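Local coordinates for ABC transporter ATP-binding protein (Leptospira interrogans serovar Copenhageni, PDB 4HZI) that is the ATPase subunit of an orphan ABC transporter involved in manganese utilization and tolerance, and probably binds and hydrolyses ATP, at residues I101-Q104 against D105-R109; R124-V128 against K129-L133; K167-Y171 against N172-S176; E178-K181 against I182-L185; L216-Y219 against H220-K224. All coordinates share one frame; numbering follows the deposited sequence.

Contact 1: I101-Q104 against D105-R109; sequences IAIQ and DLRKR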
loop_
_atom_site.group_PDB
_atom_site.type_symbol
_atom_site.label_atom_id
_atom_site.label_comp_id
_atom_site.label_asym_id
_atom_site.label_seq_id
_atom_site.Cartn_x
_atom_site.Cartn_y
_atom_site.Cartn_z
ATOM N N ILE A 101 -20.313 -29.431 2.499
ATOM C CA ILE A 101 -18.913 -29.673 2.767
ATOM C C ILE A 101 -18.551 -29.274 4.182
ATOM O O ILE A 101 -18.711 -28.106 4.567
ATOM C CB ILE A 101 -18.019 -28.835 1.812
ATOM C CG1 ILE A 101 -18.494 -28.995 0.368
ATOM C CG2 ILE A 101 -16.550 -29.227 1.956
ATOM C CD1 ILE A 101 -17.773 -28.087 -0.622
ATOM N N ALA A 102 -17.999 -30.214 4.943
ATOM C CA ALA A 102 -17.377 -29.833 6.190
ATOM C C ALA A 102 -16.362 -28.729 5.920
ATOM O O ALA A 102 -15.471 -28.871 5.069
ATOM C CB ALA A 102 -16.719 -31.023 6.855
ATOM N N ILE A 103 -16.507 -27.613 6.620
ATOM C CA ILE A 103 -15.643 -26.451 6.388
ATOM C C ILE A 103 -14.159 -26.800 6.547
ATOM O O ILE A 103 -13.343 -26.300 5.787
ATOM C CB ILE A 103 -16.081 -25.202 7.223
ATOM C CG1 ILE A 103 -16.822 -24.201 6.328
ATOM C CG2 ILE A 103 -14.898 -24.443 7.806
ATOM C CD1 ILE A 103 -17.865 -24.807 5.410
ATOM N N GLN A 104 -13.803 -27.677 7.484
ATOM C CA GLN A 104 -12.407 -28.138 7.540
ATOM C C GLN A 104 -11.912 -28.748 6.204
ATOM O O GLN A 104 -10.725 -28.612 5.834
ATOM C CB GLN A 104 -12.224 -29.140 8.689
ATOM C CG GLN A 104 -11.603 -30.465 8.297
ATOM C CD GLN A 104 -11.513 -31.431 9.462
ATOM O OE1 GLN A 104 -10.768 -31.208 10.406
ATOM N NE2 GLN A 104 -12.285 -32.500 9.401
ATOM N N ASP A 105 -12.799 -29.446 5.511
ATOM C CA ASP A 105 -12.445 -30.096 4.247
ATOM C C ASP A 105 -12.378 -29.076 3.138
ATOM O O ASP A 105 -11.493 -29.131 2.276
ATOM C CB ASP A 105 -13.426 -31.208 3.909
ATOM C CG ASP A 105 -13.296 -32.397 4.850
ATOM O OD1 ASP A 105 -12.210 -32.609 5.420
ATOM O OD2 ASP A 105 -14.293 -33.106 5.041
ATOM N N LEU A 106 -13.296 -28.118 3.173
ATOM C CA LEU A 106 -13.235 -26.971 2.259
ATOM C C LEU A 106 -11.878 -26.297 2.328
ATOM O O LEU A 106 -11.208 -26.157 1.316
ATOM C CB LEU A 106 -14.311 -25.967 2.623
ATOM C CG LEU A 106 -14.364 -24.728 1.765
ATOM C CD1 LEU A 106 -15.105 -25.108 0.489
ATOM C CD2 LEU A 106 -15.058 -23.586 2.512
ATOM N N ARG A 107 -11.448 -25.927 3.526
ATOM C CA ARG A 107 -10.177 -25.226 3.717
ATOM C C ARG A 107 -8.911 -25.972 3.301
ATOM O O ARG A 107 -7.943 -25.360 2.867
ATOM C CB ARG A 107 -10.075 -24.730 5.153
ATOM C CG ARG A 107 -11.211 -23.767 5.485
ATOM C CD ARG A 107 -10.813 -22.652 6.431
ATOM N NE ARG A 107 -11.393 -22.814 7.759
ATOM C CZ ARG A 107 -12.331 -22.043 8.299
ATOM N NH1 ARG A 107 -12.837 -21.010 7.648
ATOM N NH2 ARG A 107 -12.759 -22.306 9.524
ATOM N N LYS A 108 -8.903 -27.284 3.430
ATOM C CA LYS A 108 -7.819 -28.099 2.873
ATOM C C LYS A 108 -7.736 -27.898 1.363
ATOM O O LYS A 108 -6.658 -27.919 0.781
ATOM C CB LYS A 108 -8.062 -29.577 3.203
ATOM C CG LYS A 108 -7.147 -30.551 2.473
ATOM C CD LYS A 108 -7.270 -31.969 3.024
ATOM C CE LYS A 108 -6.055 -32.817 2.649
ATOM N NZ LYS A 108 -6.289 -34.275 2.864
ATOM N N ARG A 109 -8.880 -27.691 0.722
ATOM C CA ARG A 109 -8.941 -27.507 -0.744
ATOM C C ARG A 109 -8.731 -26.085 -1.334
ATOM O O ARG A 109 -8.665 -25.918 -2.561
ATOM C CB ARG A 109 -10.243 -28.092 -1.250
ATOM C CG ARG A 109 -10.431 -29.533 -0.759
ATOM C CD ARG A 109 -11.859 -29.977 -0.935
ATOM N NE ARG A 109 -12.279 -29.897 -2.330
ATOM C CZ ARG A 109 -13.515 -30.166 -2.743
ATOM N NH1 ARG A 109 -14.449 -30.539 -1.861
ATOM N NH2 ARG A 109 -13.815 -30.070 -4.033
HETATM O O HOH W 1 -16.843 -32.792 4.163
#
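Bends at chi2 (-145°) and chi3 (-109°) fold the Arg107 side chain back over Ile103, while in Ile101 the CG2 branch stands opposite the backbone N (CG1 at chi1 -49°) and is thereby delivered to the first turn of the helix at Leu106. The guanidinium of Arg107 lies with one face on Ile103 CG2, and that methyl is 3.5 Å from Arg107 CZ, over the centre of the plane. Ile101 and Leu106 meet at about a right angle, with Ile101 CG2 4.0 Å from Leu106 CB. The helix itself starts at its N-cap residue, Ala102, whose O receives Leu106 N at 3.0 Å in the carbonyl plane and, more weakly, Asp105 N. A nearly straight bond of 3.0 Å from Arg107 N to Ile103 O follows. One water bridges the start of the helix: it accepts from Ala102 N (2.9 Å) and donates to Asp105 OD2 (2.7 Å), so the carboxylate is linked to the residue that opens the helix. The polar tips find partners elsewhere in the chain, Arg107 NH1 at Tyr81 O and Gln104 OE1 at Ile140 N. Arg109 forms a salt bridge with Asp193, just ahead of strand 194-198, and Ile101 and Leu106 rest on Leu93, so this short helix 103-108 is seated against strand 90-93 and leads directly into strand 110-113.

Contact 2: R124-V128 against K129-L133; sequences RKLTV and KDTIL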
loop_
_atom_site.group_PDB
_atom_site.type_symbol
_atom_site.label_atom_id
_atom_site.label_comp_id
_atom_site.label_asym_id
_atom_site.label_seq_id
_atom_site.Cartn_x
_atom_site.Cartn_y
_atom_site.Cartn_z
ATOM N N ARG A 124 8.400 -17.044 16.107
ATOM C CA ARG A 124 8.464 -16.521 14.748
ATOM C C ARG A 124 9.919 -16.393 14.237
ATOM O O ARG A 124 10.309 -15.327 13.752
ATOM C CB ARG A 124 7.734 -15.169 14.671
ATOM N N LYS A 125 10.701 -17.481 14.349
ATOM C CA LYS A 125 12.068 -17.579 13.762
ATOM C C LYS A 125 12.311 -18.913 12.996
ATOM O O LYS A 125 13.324 -19.595 13.202
ATOM C CB LYS A 125 13.144 -17.395 14.842
ATOM N N LEU A 126 11.391 -19.248 12.084
ATOM C CA LEU A 126 11.408 -20.511 11.344
ATOM C C LEU A 126 12.243 -20.384 10.096
ATOM O O LEU A 126 12.452 -19.279 9.594
ATOM C CB LEU A 126 9.982 -20.920 10.959
ATOM C CG LEU A 126 8.981 -20.988 12.119
ATOM C CD1 LEU A 126 7.535 -21.056 11.639
ATOM C CD2 LEU A 126 9.316 -22.173 13.012
ATOM N N THR A 127 12.731 -21.512 9.592
ATOM C CA THR A 127 13.413 -21.533 8.311
ATOM C C THR A 127 12.365 -21.409 7.180
ATOM O O THR A 127 11.154 -21.468 7.443
ATOM C CB THR A 127 14.224 -22.822 8.125
ATOM O OG1 THR A 127 13.341 -23.963 8.141
ATOM C CG2 THR A 127 15.311 -22.947 9.242
ATOM N N VAL A 128 12.853 -21.258 5.946
ATOM C CA VAL A 128 12.035 -21.315 4.736
ATOM C C VAL A 128 11.271 -22.639 4.667
ATOM O O VAL A 128 10.049 -22.655 4.541
ATOM C CB VAL A 128 12.904 -21.099 3.476
ATOM C CG1 VAL A 128 12.215 -21.512 2.203
ATOM C CG2 VAL A 128 13.337 -19.645 3.368
ATOM N N LYS A 129 11.979 -23.758 4.793
ATOM C CA LYS A 129 11.321 -25.065 4.717
ATOM C C LYS A 129 10.257 -25.191 5.809
ATOM O O LYS A 129 9.145 -25.680 5.570
ATOM C CB LYS A 129 12.376 -26.173 4.847
ATOM C CG LYS A 129 11.864 -27.602 4.784
ATOM C CD LYS A 129 12.907 -28.578 5.351
ATOM C CE LYS A 129 12.881 -28.566 6.879
ATOM N NZ LYS A 129 14.133 -29.079 7.506
ATOM N N ASP A 130 10.610 -24.783 7.016
ATOM C CA ASP A 130 9.702 -24.861 8.143
ATOM C C ASP A 130 8.430 -24.044 7.897
ATOM O O ASP A 130 7.315 -24.439 8.243
ATOM C CB ASP A 130 10.401 -24.352 9.400
ATOM C CG ASP A 130 11.497 -25.297 9.881
ATOM O OD1 ASP A 130 11.415 -26.508 9.562
ATOM O OD2 ASP A 130 12.430 -24.818 10.568
ATOM N N THR A 131 8.617 -22.876 7.319
ATOM C CA THR A 131 7.504 -21.982 7.027
ATOM C C THR A 131 6.555 -22.633 6.038
ATOM O O THR A 131 5.350 -22.540 6.201
ATOM C CB THR A 131 8.049 -20.637 6.507
ATOM O OG1 THR A 131 8.824 -20.019 7.549
ATOM C CG2 THR A 131 6.931 -19.710 6.109
ATOM N N ILE A 132 7.087 -23.314 5.035
ATOM C CA ILE A 132 6.240 -23.986 4.085
ATOM C C ILE A 132 5.471 -25.117 4.777
ATOM O O ILE A 132 4.284 -25.313 4.553
ATOM C CB ILE A 132 7.024 -24.456 2.876
ATOM C CG1 ILE A 132 7.627 -23.223 2.198
ATOM C CG2 ILE A 132 6.136 -25.250 1.923
ATOM C CD1 ILE A 132 8.579 -23.532 1.099
ATOM N N LEU A 133 6.148 -25.844 5.649
ATOM C CA LEU A 133 5.509 -26.955 6.328
ATOM C C LEU A 133 4.384 -26.498 7.250
ATOM O O LEU A 133 3.415 -27.214 7.426
ATOM C CB LEU A 133 6.564 -27.771 7.090
ATOM C CG LEU A 133 7.514 -28.554 6.155
ATOM C CD1 LEU A 133 8.738 -28.988 6.937
ATOM C CD2 LEU A 133 6.836 -29.778 5.541
HETATM O O HOH W 2 14.806 -26.277 7.795
#
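The carboxylate of Asp130 is the flat group here, and it is turned back toward Thr127, with OD2 the oxygen nearer to the threonine. Thr127 N gives OD2 a weak bond of 3.5 Å, and Thr127 CG2 comes to 3.7 Å from the same oxygen. In return Asp130 N donates to Thr127 OG1 at 3.1 Å, although the exact place of that hydroxyl is less sure. With chi1 at 62° the hydroxyl sits between the backbone N and the carbonyl carbon, where it can face the start of the helix. A water lies 2.8 Å from Thr127 OG1 and accepts from Lys129 NZ; the lysine chain, bent at chi3, brings NZ to this water. The carbonyl plane of Thr127 is used from both faces: Thr131 N reaches Thr127 O at 2.9 Å from one, and the hydroxyl Thr131 OG1 at 2.7 Å from the other. Two donors thus grip a single oxygen in the first turn. Leu126 CB packs beside Asp130 CB, while Val128 and Ile132 pack against Ile182 of helix 176-188. This reciprocal pairing of Thr127 and Asp130, one half of it weak, fits a capping box, which begins helix 128-133.

Contact 3: K167-Y171 against N172-S176; sequences KDQLY and NTLSS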
loop_
_atom_site.group_PDB
_atom_site.type_symbol
_atom_site.label_atom_id
_atom_site.label_comp_id
_atom_site.label_asym_id
_atom_site.label_seq_id
_atom_site.Cartn_x
_atom_site.Cartn_y
_atom_site.Cartn_z
ATOM N N LYS A 167 16.464 -23.424 1.727
ATOM C CA LYS A 167 15.649 -24.234 2.635
ATOM C C LYS A 167 15.897 -23.957 4.105
ATOM O O LYS A 167 14.950 -23.884 4.889
ATOM C CB LYS A 167 15.793 -25.728 2.305
ATOM C CG LYS A 167 17.177 -26.308 2.577
ATOM C CD LYS A 167 17.378 -27.626 1.828
ATOM C CE LYS A 167 18.629 -28.376 2.287
ATOM N NZ LYS A 167 18.655 -28.490 3.772
ATOM N N ASP A 168 17.163 -23.752 4.483
ATOM C CA ASP A 168 17.507 -23.512 5.875
ATOM C C ASP A 168 17.698 -22.046 6.211
ATOM O O ASP A 168 17.933 -21.706 7.370
ATOM C CB ASP A 168 18.776 -24.296 6.250
ATOM C CG ASP A 168 18.654 -25.769 5.917
ATOM O OD1 ASP A 168 17.655 -26.383 6.361
ATOM O OD2 ASP A 168 19.527 -26.296 5.188
ATOM N N GLN A 169 17.567 -21.162 5.234
ATOM C CA GLN A 169 17.635 -19.728 5.553
ATOM C C GLN A 169 16.427 -19.329 6.381
ATOM O O GLN A 169 15.308 -19.754 6.104
ATOM C CB GLN A 169 17.727 -18.872 4.292
ATOM C CG GLN A 169 17.940 -17.399 4.607
ATOM C CD GLN A 169 17.926 -16.532 3.378
ATOM O OE1 GLN A 169 18.069 -17.016 2.258
ATOM N NE2 GLN A 169 17.757 -15.234 3.581
ATOM N N LEU A 170 16.650 -18.513 7.402
ATOM C CA LEU A 170 15.550 -18.027 8.219
ATOM C C LEU A 170 14.642 -17.135 7.362
ATOM O O LEU A 170 15.135 -16.313 6.576
ATOM C CB LEU A 170 16.067 -17.210 9.391
ATOM C CG LEU A 170 16.996 -17.959 10.347
ATOM C CD1 LEU A 170 17.528 -16.990 11.393
ATOM C CD2 LEU A 170 16.249 -19.121 10.990
ATOM N N TYR A 171 13.335 -17.291 7.562
ATOM C CA TYR A 171 12.317 -16.563 6.808
ATOM C C TYR A 171 12.467 -15.053 7.030
ATOM O O TYR A 171 12.355 -14.247 6.091
ATOM C CB TYR A 171 10.929 -17.053 7.250
ATOM C CG TYR A 171 9.770 -16.278 6.657
ATOM C CD1 TYR A 171 9.259 -16.602 5.403
ATOM C CD2 TYR A 171 9.183 -15.229 7.353
ATOM C CE1 TYR A 171 8.197 -15.880 4.855
ATOM C CE2 TYR A 171 8.128 -14.509 6.812
ATOM C CZ TYR A 171 7.641 -14.849 5.561
ATOM O OH TYR A 171 6.590 -14.135 5.033
ATOM N N ASN A 172 12.769 -14.673 8.271
ATOM C CA ASN A 172 12.917 -13.267 8.613
ATOM C C ASN A 172 14.129 -12.575 7.994
ATOM O O ASN A 172 14.220 -11.354 8.037
ATOM C CB ASN A 172 12.873 -13.060 10.136
ATOM C CG ASN A 172 11.448 -13.099 10.692
ATOM O OD1 ASN A 172 10.467 -12.854 9.972
ATOM N ND2 ASN A 172 11.325 -13.407 11.983
ATOM N N THR A 173 15.018 -13.321 7.355
ATOM C CA THR A 173 16.130 -12.699 6.661
ATOM C C THR A 173 15.890 -12.554 5.173
ATOM O O THR A 173 16.733 -12.014 4.456
ATOM C CB THR A 173 17.445 -13.461 6.914
ATOM O OG1 THR A 173 17.413 -14.734 6.246
ATOM C CG2 THR A 173 17.643 -13.652 8.411
ATOM N N LEU A 174 14.746 -13.031 4.680
ATOM C CA LEU A 174 14.447 -12.873 3.267
ATOM C C LEU A 174 14.090 -11.416 2.936
ATOM O O LEU A 174 13.559 -10.691 3.800
ATOM C CB LEU A 174 13.272 -13.777 2.883
ATOM C CG LEU A 174 13.462 -15.290 3.073
ATOM C CD1 LEU A 174 12.136 -15.978 2.796
ATOM C CD2 LEU A 174 14.540 -15.844 2.167
ATOM N N SER A 175 14.357 -11.027 1.691
ATOM C CA SER A 175 13.860 -9.764 1.134
ATOM C C SER A 175 12.303 -9.776 1.150
ATOM O O SER A 175 11.666 -10.838 1.258
ATOM C CB SER A 175 14.407 -9.561 -0.275
ATOM O OG SER A 175 13.642 -10.289 -1.245
ATOM N N SER A 176 11.690 -8.609 1.067
ATOM C CA SER A 176 10.271 -8.510 1.262
ATOM C C SER A 176 9.553 -9.266 0.138
ATOM O O SER A 176 8.586 -9.928 0.417
ATOM C CB SER A 176 9.826 -7.040 1.307
ATOM O OG SER A 176 10.178 -6.430 0.086
#
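Gln169 reaches across a 3-10 turn that leads into the LSSGE sequence beginning at Leu174, which corresponds to the ABC signature motif; in relatives this motif contacts ATP bound to the partner subunit. CB points toward the turn, and with CG opposite the backbone N (chi1 -174°) the extended chain runs on to Thr173, whose OG1 is 3.2 Å from Gln169 CG. CD and OE1 lie along Leu174, both close to its CD2 methyl. At the tip NE2 donates to Thr173 OG1 at 2.7 Å, and the hydroxyl lies almost exactly in the amide plane. That hydroxyl in turn donates to Leu170 O at 2.8 Å, so amide, hydroxyl and carbonyl are linked in a short chain of hydrogen bonds. Leu170 O also takes Thr173 N from well above the carbonyl plane, 58° out of it. The next bond of the turn, Leu174 N to Tyr171 O, likewise comes from above the plane. Leu174 is buried against Val128 and Ile182, whereas Ser175 caps helix 176-188 and has Glu178 OE1 bound to its N. On the ring side of the turn, Tyr171 and Leu174 cross at about a right angle, with Tyr171 CD1 3.9 Å from Leu174 CD1.

Contact 4: E178-K181 against I182-L185; sequences EKKK and ILFL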
loop_
_atom_site.group_PDB
_atom_site.type_symbol
_atom_site.label_atom_id
_atom_site.label_comp_id
_atom_site.label_asym_id
_atom_site.label_seq_id
_atom_site.Cartn_x
_atom_site.Cartn_y
_atom_site.Cartn_z
ATOM N N GLU A 178 10.759 -11.862 -1.661
ATOM C CA GLU A 178 11.042 -13.268 -1.363
ATOM C C GLU A 178 10.150 -13.859 -0.296
ATOM O O GLU A 178 9.775 -15.012 -0.425
ATOM C CB GLU A 178 12.508 -13.429 -0.927
ATOM C CG GLU A 178 13.461 -13.183 -2.059
ATOM C CD GLU A 178 14.936 -13.175 -1.665
ATOM O OE1 GLU A 178 15.281 -12.974 -0.480
ATOM O OE2 GLU A 178 15.750 -13.341 -2.592
ATOM N N LYS A 179 9.810 -13.113 0.759
ATOM C CA LYS A 179 8.867 -13.634 1.751
ATOM C C LYS A 179 7.556 -14.019 1.091
ATOM O O LYS A 179 6.964 -15.038 1.444
ATOM C CB LYS A 179 8.612 -12.625 2.840
ATOM C CG LYS A 179 9.806 -12.477 3.756
ATOM C CD LYS A 179 9.562 -11.423 4.809
ATOM C CE LYS A 179 10.863 -11.133 5.534
ATOM N NZ LYS A 179 10.579 -10.263 6.672
ATOM N N LYS A 180 7.092 -13.187 0.151
ATOM C CA LYS A 180 5.821 -13.465 -0.515
ATOM C C LYS A 180 5.918 -14.723 -1.377
ATOM O O LYS A 180 4.970 -15.488 -1.428
ATOM C CB LYS A 180 5.313 -12.266 -1.327
ATOM C CG LYS A 180 5.060 -10.989 -0.527
ATOM C CD LYS A 180 4.098 -11.188 0.609
ATOM C CE LYS A 180 3.897 -9.911 1.419
ATOM N NZ LYS A 180 2.708 -9.168 0.979
ATOM N N LYS A 181 7.077 -14.978 -2.000
ATOM C CA LYS A 181 7.287 -16.224 -2.743
ATOM C C LYS A 181 7.119 -17.411 -1.852
ATOM O O LYS A 181 6.496 -18.389 -2.231
ATOM C CB LYS A 181 8.692 -16.295 -3.354
ATOM C CG LYS A 181 9.033 -15.163 -4.286
ATOM C CD LYS A 181 10.473 -15.267 -4.781
ATOM C CE LYS A 181 10.886 -13.982 -5.460
ATOM N NZ LYS A 181 12.181 -14.138 -6.203
ATOM N N ILE A 182 7.677 -17.324 -0.656
ATOM C CA ILE A 182 7.643 -18.434 0.256
ATOM C C ILE A 182 6.241 -18.635 0.815
ATOM O O ILE A 182 5.777 -19.797 0.965
ATOM C CB ILE A 182 8.731 -18.285 1.357
ATOM C CG1 ILE A 182 10.147 -18.362 0.733
ATOM C CG2 ILE A 182 8.573 -19.325 2.427
ATOM C CD1 ILE A 182 10.373 -19.412 -0.316
ATOM N N LEU A 183 5.542 -17.529 1.092
ATOM C CA LEU A 183 4.127 -17.624 1.457
ATOM C C LEU A 183 3.281 -18.224 0.336
ATOM O O LEU A 183 2.342 -18.989 0.620
ATOM C CB LEU A 183 3.563 -16.293 1.931
ATOM C CG LEU A 183 4.209 -15.791 3.224
ATOM C CD1 LEU A 183 3.663 -14.420 3.591
ATOM C CD2 LEU A 183 3.992 -16.775 4.353
ATOM N N PHE A 184 3.588 -17.928 -0.906
ATOM C CA PHE A 184 2.910 -18.581 -1.993
ATOM C C PHE A 184 3.145 -20.119 -1.954
ATOM O O PHE A 184 2.207 -20.925 -2.068
ATOM C CB PHE A 184 3.353 -17.982 -3.295
ATOM C CG PHE A 184 2.699 -18.579 -4.517
ATOM C CD1 PHE A 184 3.236 -19.688 -5.154
ATOM C CD2 PHE A 184 1.536 -18.037 -5.038
ATOM C CE1 PHE A 184 2.648 -20.223 -6.290
ATOM C CE2 PHE A 184 0.939 -18.567 -6.164
ATOM C CZ PHE A 184 1.476 -19.674 -6.787
ATOM N N LEU A 185 4.396 -20.527 -1.732
ATOM C CA LEU A 185 4.704 -21.967 -1.667
ATOM C C LEU A 185 3.941 -22.646 -0.544
ATOM O O LEU A 185 3.376 -23.743 -0.710
ATOM C CB LEU A 185 6.222 -22.204 -1.540
ATOM C CG LEU A 185 7.037 -21.720 -2.718
ATOM C CD1 LEU A 185 8.485 -22.139 -2.615
ATOM C CD2 LEU A 185 6.401 -22.225 -4.018
#
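Lys181, Ile182 and Leu183 have the most surface covered where two successive turns of helix 176-188, the helix that carries on from the signature sequence, meet, and their side chains leave in different directions. Lys181 starts away from the next turn, though its CB lies beside Ile182 N; beyond CG the chain is extended, and NZ forms a salt bridge with Asp211 of helix 206-222. Ile182 lays CG1 against the preceding turn, 3.6 Å from Glu178 O, and its side chain also packs on Thr131 of helix 128-133. Its N donates to that same Glu178 O at 3.1 Å, so the carbonyl is both bonded and covered by one residue. Leu183, with CG beside its backbone N (chi1 -64°), sets CG 3.4 Å from Lys179 O, the acceptor for Leu183 N at 2.9 Å. Further along, Phe184 N bonds to Lys180 O, and its ring is carried off to meet Phe215 and Tyr219. Side chains therefore add little bonding of their own between the turns, which backbone hydrogen bonds hold together. Charge is spent outside instead: Pro200 O, Ser202 O and Ser115 OG satisfy the buried ammonium of Lys180, which probably helps to offset the cost of burying it.

Contact 5: L216-Y219 against H220-K224; sequences LKEY and HSKKK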
loop_
_atom_site.group_PDB
_atom_site.type_symbol
_atom_site.label_atom_id
_atom_site.label_comp_id
_atom_site.label_asym_id
_atom_site.label_seq_id
_atom_site.Cartn_x
_atom_site.Cartn_y
_atom_site.Cartn_z
ATOM N N LEU A 216 5.639 -15.283 -9.703
ATOM C CA LEU A 216 4.315 -15.786 -10.080
ATOM C C LEU A 216 4.197 -16.160 -11.517
ATOM O O LEU A 216 3.568 -17.171 -11.859
ATOM C CB LEU A 216 3.235 -14.722 -9.863
ATOM C CG LEU A 216 2.534 -14.737 -8.559
ATOM C CD1 LEU A 216 1.428 -13.652 -8.644
ATOM C CD2 LEU A 216 1.934 -16.127 -8.334
ATOM N N LYS A 217 4.746 -15.320 -12.377
ATOM C CA LYS A 217 4.672 -15.573 -13.781
ATOM C C LYS A 217 5.437 -16.826 -14.165
ATOM O O LYS A 217 5.029 -17.544 -15.067
ATOM C CB LYS A 217 5.210 -14.401 -14.565
ATOM C CG LYS A 217 4.296 -13.201 -14.604
ATOM C CD LYS A 217 4.947 -12.093 -15.423
ATOM C CE LYS A 217 4.053 -11.680 -16.568
ATOM N NZ LYS A 217 4.555 -10.490 -17.305
ATOM N N GLU A 218 6.522 -17.080 -13.460
ATOM C CA GLU A 218 7.371 -18.211 -13.725
ATOM C C GLU A 218 6.668 -19.479 -13.290
ATOM O O GLU A 218 6.650 -20.485 -13.998
ATOM C CB GLU A 218 8.701 -18.009 -12.997
ATOM C CG GLU A 218 9.746 -19.058 -13.311
ATOM C CD GLU A 218 11.128 -18.457 -13.529
ATOM O OE1 GLU A 218 11.463 -17.437 -12.869
ATOM O OE2 GLU A 218 11.872 -19.009 -14.373
ATOM N N TYR A 219 6.022 -19.408 -12.140
ATOM C CA TYR A 219 5.236 -20.501 -11.648
ATOM C C TYR A 219 4.128 -20.846 -12.667
ATOM O O TYR A 219 3.908 -22.036 -12.991
ATOM C CB TYR A 219 4.679 -20.172 -10.243
ATOM C CG TYR A 219 3.933 -21.336 -9.647
ATOM C CD1 TYR A 219 4.595 -22.278 -8.887
ATOM C CD2 TYR A 219 2.575 -21.521 -9.887
ATOM C CE1 TYR A 219 3.935 -23.387 -8.393
ATOM C CE2 TYR A 219 1.885 -22.610 -9.368
ATOM C CZ TYR A 219 2.580 -23.559 -8.632
ATOM O OH TYR A 219 1.919 -24.635 -8.092
ATOM N N HIS A 220 3.423 -19.822 -13.136
ATOM C CA HIS A 220 2.334 -19.978 -14.071
ATOM C C HIS A 220 2.802 -20.583 -15.395
ATOM O O HIS A 220 2.071 -21.346 -16.014
ATOM C CB HIS A 220 1.697 -18.635 -14.338
ATOM C CG HIS A 220 0.618 -18.652 -15.372
ATOM N ND1 HIS A 220 0.836 -18.272 -16.675
ATOM C CD2 HIS A 220 -0.679 -19.018 -15.301
ATOM C CE1 HIS A 220 -0.277 -18.408 -17.364
ATOM N NE2 HIS A 220 -1.211 -18.869 -16.549
ATOM N N SER A 221 3.998 -20.194 -15.838
ATOM C CA SER A 221 4.569 -20.720 -17.090
ATOM C C SER A 221 4.811 -22.247 -17.026
ATOM O O SER A 221 4.813 -22.916 -18.050
ATOM C CB SER A 221 5.865 -19.963 -17.440
ATOM O OG SER A 221 6.966 -20.494 -16.698
ATOM N N LYS A 222 5.002 -22.792 -15.832
ATOM C CA LYS A 222 5.363 -24.192 -15.651
ATOM C C LYS A 222 4.167 -25.112 -15.434
ATOM O O LYS A 222 4.204 -26.299 -15.823
ATOM C CB LYS A 222 6.285 -24.330 -14.455
ATOM C CG LYS A 222 7.663 -23.753 -14.712
ATOM C CD LYS A 222 8.459 -23.716 -13.422
ATOM C CE LYS A 222 9.761 -22.943 -13.584
ATOM N NZ LYS A 222 10.532 -22.957 -12.300
ATOM N N LYS A 223 3.103 -24.560 -14.841
ATOM C CA LYS A 223 2.045 -25.365 -14.255
ATOM C C LYS A 223 0.680 -24.679 -14.399
ATOM O O LYS A 223 0.572 -23.486 -14.119
ATOM C CB LYS A 223 2.349 -25.525 -12.755
ATOM C CG LYS A 223 2.292 -26.968 -12.291
ATOM C CD LYS A 223 1.532 -27.190 -10.994
ATOM C CE LYS A 223 0.898 -28.577 -11.015
ATOM N NZ LYS A 223 0.060 -28.869 -9.821
ATOM N N LYS A 224 -0.341 -25.407 -14.856
ATOM C CA LYS A 224 -1.710 -24.887 -14.822
ATOM C C LYS A 224 -2.234 -24.865 -13.362
ATOM O O LYS A 224 -1.957 -25.789 -12.576
ATOM C CB LYS A 224 -2.638 -25.702 -15.724
ATOM C CG LYS A 224 -2.501 -25.360 -17.203
ATOM C CD LYS A 224 -3.453 -26.193 -18.048
ATOM C CE LYS A 224 -3.214 -25.997 -19.533
ATOM N NZ LYS A 224 -3.073 -24.564 -19.949
HETATM O O HOH W 3 3.337 -16.996 -17.075
#
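The side chains of Tyr219 and Lys223 lie side by side, pointing the same way, at the C-terminal end of helix 206-222, the helix of a beta-alpha-beta unit between strands 194-198 and 227-231. Backbone hydrogen bonds of the regular kind come first: His220 N to Leu216 O and Ser221 N to Lys217 O, both 2.9 Å. Near the end the bonds shift from i+4 to i+3. Lys222 N turns to Tyr219 O at 3.1 Å from above the carbonyl plane, and keeps a weak bond to Glu218 O, while Lys223 N also reaches Tyr219 O weakly. Among side-chain hydrogen bonds, Ser221 OG donates to Glu218 O at 2.7 Å; a chi1 of 82° folds the hydroxyl back over its own helix. Two van der Waals approaches follow. Lys222 CE is 3.9 Å from Glu218 CG, where the two chains pass at a slant; the lysine ammonium goes on to Asp160 O. Lys223 CD comes within 3.9 Å of Tyr219 OH. The aromatic rings work outward: Tyr219 packs edge-to-face with Phe225, and His220 stacks on Phe240. At the in-plane edge of the imidazole a water stands 2.8 Å from His220 ND1 and donates to Lys217 O at 2.7 Å.

In the fold
All five contacts are local and follow one another in series, so none nests in or crosses another. Contact 1 turns the chain at helix 103-108, standing apart with its nearest atoms about 11 Å or more from any other contact. Contact 2 opens helix 128-133, and contact 3 returns beside it: Val128 N and Lys129 N meet Gln169 O and Lys167 O in probable hydrogen bonds. The loop of contact 3 then leads into helix 176-188, where contact 4 packs both on helix 128-133 and on that loop. From its other side contact 4 reaches contact 5, tying helix 206-222 to helix 176-188.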